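Local coordinates for hypothetical protein (Trypanosoma cruzi, PDB 1YZV) that is of unknown function but belongs to the isochorismatase family and is probably a hydrolase, at residues Tyr63-Tyr69 with Ala86-Lys92. Numbering follows the deposited sequence.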
# COMPACT_ATOMS: atom_id res chain seq x y z
N TYR A 63 23.01 17.54 12.45
CA TYR A 63 23.18 17.05 11.07
C TYR A 63 24.33 16.04 11.06
O TYR A 63 25.51 16.41 11.26
CB TYR A 63 23.48 18.25 10.15
CG TYR A 63 23.23 18.05 8.67
CD1 TYR A 63 24.14 17.35 7.87
CD2 TYR A 63 22.07 18.53 8.07
CE1 TYR A 63 23.91 17.12 6.53
CE2 TYR A 63 21.85 18.33 6.70
CZ TYR A 63 22.80 17.65 5.94
OH TYR A 63 22.58 17.45 4.59
N ILE A 64 23.98 14.79 10.77
CA ILE A 64 24.85 13.64 10.81
C ILE A 64 25.01 13.03 9.43
O ILE A 64 24.03 12.74 8.73
CB ILE A 64 24.28 12.57 11.80
CG1 ILE A 64 24.06 13.26 13.14
CG2 ILE A 64 25.17 11.32 11.83
CD1 ILE A 64 23.80 12.41 14.25
N VAL A 65 26.27 12.94 9.00
CA VAL A 65 26.65 12.39 7.70
C VAL A 65 27.49 11.13 7.91
O VAL A 65 28.44 11.11 8.74
CB VAL A 65 27.47 13.40 6.89
CG1 VAL A 65 27.72 12.89 5.49
CG2 VAL A 65 26.77 14.78 6.87
N THR A 66 27.16 10.07 7.19
CA THR A 66 28.04 8.92 7.12
C THR A 66 28.57 8.73 5.70
O THR A 66 28.00 9.22 4.72
CB THR A 66 27.36 7.63 7.57
OG1 THR A 66 26.16 7.41 6.79
CG2 THR A 66 27.04 7.72 9.05
N GLU A 67 29.74 8.11 5.62
CA GLU A 67 30.34 7.73 4.37
C GLU A 67 30.72 6.28 4.49
O GLU A 67 31.45 5.90 5.42
CB GLU A 67 31.54 8.61 4.10
CG GLU A 67 31.19 10.10 4.00
CD GLU A 67 32.37 11.04 3.79
OE1 GLU A 67 33.49 10.67 4.16
OE2 GLU A 67 32.15 12.22 3.37
N GLN A 68 30.21 5.48 3.58
CA GLN A 68 30.53 4.06 3.50
C GLN A 68 31.88 3.88 2.82
O GLN A 68 32.10 4.41 1.74
CB GLN A 68 29.49 3.30 2.70
CG GLN A 68 29.75 1.82 2.55
CD GLN A 68 29.42 1.02 3.80
OE1 GLN A 68 28.78 1.53 4.73
NE2 GLN A 68 29.78 -0.27 3.79
N TYR A 69 32.85 3.34 3.57
CA TYR A 69 34.15 3.03 3.00
C TYR A 69 34.64 4.10 1.98
O TYR A 69 34.85 3.79 0.77
CB TYR A 69 34.09 1.65 2.34
CG TYR A 69 35.43 1.19 1.83
CD1 TYR A 69 36.53 1.17 2.68
CD2 TYR A 69 35.57 0.69 0.56
CE1 TYR A 69 37.79 0.85 2.21
CE2 TYR A 69 36.82 0.29 0.09
CZ TYR A 69 37.92 0.37 0.93
OH TYR A 69 39.17 -0.01 0.48
N ALA A 86 28.23 19.98 10.80
CA ALA A 86 27.90 18.60 10.44
C ALA A 86 28.86 17.65 11.13
O ALA A 86 30.03 17.97 11.29
CB ALA A 86 28.02 18.40 8.92
N HIS A 87 28.35 16.52 11.62
CA HIS A 87 29.20 15.45 12.17
C HIS A 87 29.32 14.35 11.09
O HIS A 87 28.29 13.80 10.64
CB HIS A 87 28.53 14.88 13.41
CG HIS A 87 28.25 15.90 14.48
ND1 HIS A 87 29.10 16.09 15.56
CD2 HIS A 87 27.16 16.67 14.72
CE1 HIS A 87 28.56 16.96 16.39
NE2 HIS A 87 27.39 17.35 15.89
N VAL A 88 30.54 14.14 10.58
CA VAL A 88 30.77 13.25 9.46
C VAL A 88 31.58 12.03 9.92
O VAL A 88 32.58 12.17 10.61
CB VAL A 88 31.51 13.96 8.34
CG1 VAL A 88 31.68 13.06 7.11
CG2 VAL A 88 30.79 15.25 7.95
N PHE A 89 31.10 10.83 9.61
CA PHE A 89 31.77 9.61 10.08
C PHE A 89 31.90 8.60 8.96
O PHE A 89 31.04 8.46 8.08
CB PHE A 89 30.98 8.95 11.20
CG PHE A 89 30.65 9.87 12.35
CD1 PHE A 89 31.56 10.07 13.37
CD2 PHE A 89 29.44 10.52 12.42
CE1 PHE A 89 31.25 10.94 14.42
CE2 PHE A 89 29.11 11.32 13.49
CZ PHE A 89 30.03 11.56 14.47
N SER A 90 32.96 7.81 9.06
CA SER A 90 33.20 6.69 8.15
C SER A 90 32.60 5.45 8.74
O SER A 90 32.60 5.31 9.94
CB SER A 90 34.70 6.49 8.01
OG SER A 90 35.08 7.42 7.03
N LYS A 91 32.09 4.55 7.90
CA LYS A 91 31.59 3.24 8.35
C LYS A 91 31.76 2.13 7.30
O LYS A 91 31.73 2.37 6.09
CB LYS A 91 30.10 3.31 8.75
CG LYS A 91 29.16 3.65 7.53
CD LYS A 91 27.72 3.91 7.95
CE LYS A 91 26.71 3.97 6.78
NZ LYS A 91 26.72 2.79 5.85
N LYS A 92 31.70 0.90 7.80
CA LYS A 92 31.50 -0.29 7.01
C LYS A 92 30.16 -0.96 7.34
O LYS A 92 29.64 -1.69 6.52
CB LYS A 92 32.65 -1.26 7.24
CG LYS A 92 33.96 -0.67 6.68
CD LYS A 92 34.97 -1.75 6.38
CE LYS A 92 36.30 -1.15 5.89
NZ LYS A 92 37.02 -0.45 7.02
O HOH W 1 34.39 9.96 6.60
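Strands 63-68 and 87-91 run parallel at one edge of the six-stranded sheet of the isochorismatase-like alpha/beta fold, 87-91 being outermost within the chain. Backbone hydrogen bonds (2.7-2.9 Å) alternate as parallel pairing demands: His87 N to Tyr63 O, Val65 N to His87 O, Phe89 N to Val65 O, Glu67 N to Phe89 O, Lys91 N to Glu67 O and Tyr69 N to Lys91 O. Beta-branched Val65, Val88 and Ile64 favour extended backbone; Val65 CB meets Val88 CG2 at 3.9 Å, and on the other face Ile64 CG2 lies at the Phe89 ring edge, both side chains packing against Leu104. On the Val65 face a water joins Glu67 OE1 to Ser90 OG; Glu67 OE2 is hydrogen-bonded to Thr76 OG1. At the C-terminal strand ends, a salt bridge to Asp27 meets the charge of buried Lys91, consistent with the family's Asp-Lys-Cys triad; Asp27's other carboxylate oxygen is hydrogen-bonded to Thr66 OG1. Gln68 NE2 donates to Lys92 O (3.1 Å), while its OE1 accepts from Lys91 NZ at 2.7 Å.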